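Local coordinates for protein kinase A regulatory subunit, putative (Trypanosoma cruzi, PDB 6FTF), which probably holds a protein kinase A catalytic subunit inactive until nucleoside analogues, rather than cyclic AMP, bind its two cyclic nucleotide-binding domains, at residues G230-I233 with G234-E237. Numbering follows the deposited sequence.
Sequences GDHI and GELE. With 7CI (7-cyano-7-deazainosine), chain E.
His232, in the short strand 232-233, and Glu235, three residues on, meet side chain to side chain across the turn between them. Gly234 makes that turn with a positive phi of 105°. Gly234 N donates to ribose O2 of 7-cyano-7-deazainosine at 3.0 Å, and more weakly to O3. Glu235 follows. Its CG sits between backbone N and carbonyl carbon (chi1 74°), and a bend at chi2 carries the carboxylate back to the histidine. His232 ND1 donates to Glu235 OE1 at 2.8 Å. The acceptor lies in the ring plane, but the N-H reaches it from above the carboxylate, whose plane is turned 79° from the ring. A water donates to Glu235 OE2 and to His232 O and also bonds ribose O2, so it ties the pair to the ligand. The bonds to ring and water probably fix the carboxylate's rotation. Leu236 N donates to ribose O3 at 3.3 Å, and Leu236 CD1 lies 3.7 Å from C7 of the base. Glu237 takes two ligand hydroxyls, one on each oxygen: O3 to OE1 and O4 to OE2, both at 2.7 Å. Val245 N adds a weak bond to OE2. This strand-turn-helix, with Gly-Glu-Leu at its bend, is the phosphate-binding cassette of cyclic nucleotide-binding domains, here occupied by a nucleoside without phosphate.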
loop_
_atom_site.group_PDB
_atom_site.type_symbol
_atom_site.label_atom_id
_atom_site.label_comp_id
_atom_site.label_asym_id
_atom_site.label_seq_id
_atom_site.Cartn_x
_atom_site.Cartn_y
_atom_site.Cartn_z
ATOM N N GLY A 230 4.331 -14.046 11.840
ATOM C CA GLY A 230 4.268 -14.337 10.428
ATOM C C GLY A 230 2.869 -14.399 9.864
ATOM O O GLY A 230 2.702 -14.304 8.648
ATOM N N ASP A 231 1.861 -14.541 10.721
ATOM C CA ASP A 231 0.476 -14.567 10.298
ATOM C C ASP A 231 -0.049 -13.148 10.130
ATOM O O ASP A 231 0.568 -12.162 10.543
ATOM C CB ASP A 231 -0.370 -15.306 11.337
ATOM C CG ASP A 231 -0.078 -16.792 11.404
ATOM O OD1 ASP A 231 0.214 -17.403 10.349
ATOM O OD2 ASP A 231 -0.175 -17.362 12.500
ATOM N N HIS A 232 -1.210 -13.055 9.507
ATOM C CA HIS A 232 -1.872 -11.776 9.282
ATOM C C HIS A 232 -3.331 -11.827 9.719
ATOM O O HIS A 232 -3.976 -12.881 9.687
ATOM C CB HIS A 232 -1.834 -11.407 7.802
ATOM C CG HIS A 232 -2.294 -12.514 6.911
ATOM N ND1 HIS A 232 -3.621 -12.751 6.631
ATOM C CD2 HIS A 232 -1.601 -13.505 6.301
ATOM C CE1 HIS A 232 -3.726 -13.818 5.862
ATOM N NE2 HIS A 232 -2.510 -14.289 5.637
ATOM N N ILE A 233 -3.855 -10.661 10.099
ATOM C CA ILE A 233 -5.264 -10.497 10.433
ATOM C C ILE A 233 -5.763 -9.197 9.821
ATOM O O ILE A 233 -4.993 -8.255 9.604
ATOM C CB ILE A 233 -5.586 -10.531 11.952
ATOM C CG1 ILE A 233 -4.847 -9.436 12.740
ATOM C CG2 ILE A 233 -5.349 -11.927 12.528
ATOM C CD1 ILE A 233 -3.539 -9.860 13.397
ATOM N N GLY A 234 -7.062 -9.152 9.527
ATOM C CA GLY A 234 -7.723 -7.975 8.998
ATOM C C GLY A 234 -8.052 -8.057 7.525
ATOM O O GLY A 234 -8.782 -7.198 7.017
ATOM N N GLU A 235 -7.596 -9.086 6.823
ATOM C CA GLU A 235 -7.804 -9.117 5.385
ATOM C C GLU A 235 -9.221 -9.504 4.992
ATOM O O GLU A 235 -9.634 -9.204 3.866
ATOM C CB GLU A 235 -6.822 -10.055 4.679
ATOM C CG GLU A 235 -7.093 -11.530 4.859
ATOM C CD GLU A 235 -6.692 -12.078 6.203
ATOM O OE1 GLU A 235 -6.035 -11.348 6.990
ATOM O OE2 GLU A 235 -7.030 -13.267 6.456
ATOM N N LEU A 236 -9.982 -10.186 5.852
ATOM C CA LEU A 236 -11.257 -10.728 5.390
ATOM C C LEU A 236 -12.211 -9.612 5.011
ATOM O O LEU A 236 -12.920 -9.692 3.994
ATOM C CB LEU A 236 -11.892 -11.615 6.455
ATOM C CG LEU A 236 -11.082 -12.839 6.868
ATOM C CD1 LEU A 236 -11.862 -13.662 7.874
ATOM C CD2 LEU A 236 -10.702 -13.709 5.665
ATOM N N GLU A 237 -12.247 -8.567 5.817
ATOM C CA GLU A 237 -13.110 -7.427 5.544
ATOM C C GLU A 237 -12.722 -6.734 4.252
ATOM O O GLU A 237 -13.589 -6.169 3.569
ATOM C CB GLU A 237 -13.027 -6.447 6.708
ATOM C CG GLU A 237 -13.647 -6.972 8.004
ATOM C CD GLU A 237 -12.883 -8.100 8.681
ATOM O OE1 GLU A 237 -11.624 -8.100 8.650
ATOM O OE2 GLU A 237 -13.540 -8.998 9.264
HETATM C C1 7CI E . -9.885 -12.685 11.610
HETATM N N1 7CI E . -10.989 -13.716 11.534
HETATM O O1 7CI E . -10.328 -11.573 12.355
HETATM C C2 7CI E . -10.781 -15.020 11.479
HETATM N N2 7CI E . -9.614 -15.706 11.519
HETATM O O2 7CI E . -8.184 -11.822 10.209
HETATM C C3 7CI E . -9.674 -17.053 11.538
HETATM N N3 7CI E . -10.902 -17.724 11.426
HETATM O O3 7CI E . -9.886 -10.088 9.121
HETATM C C4 7CI E . -12.088 -17.046 11.346
HETATM N N4 7CI E . -15.610 -14.739 11.207
HETATM C C5 7CI E . -12.068 -15.636 11.403
HETATM O O5 7CI E . -13.138 -17.735 11.202
HETATM C C6 7CI E . -13.067 -14.573 11.402
HETATM C C7 7CI E . -12.311 -13.413 11.496
HETATM C C8 7CI E . -14.454 -14.671 11.298
HETATM C C9 7CI E . -9.520 -12.160 10.265
HETATM C C10 7CI E . -10.388 -11.021 10.125
HETATM C C11 7CI E . -10.309 -10.408 11.540
HETATM C C12 7CI E . -11.536 -9.483 11.917
HETATM O O4 7CI E . -12.725 -10.104 11.573
HETATM O O HOH W 1 -6.618 -13.794 9.026
#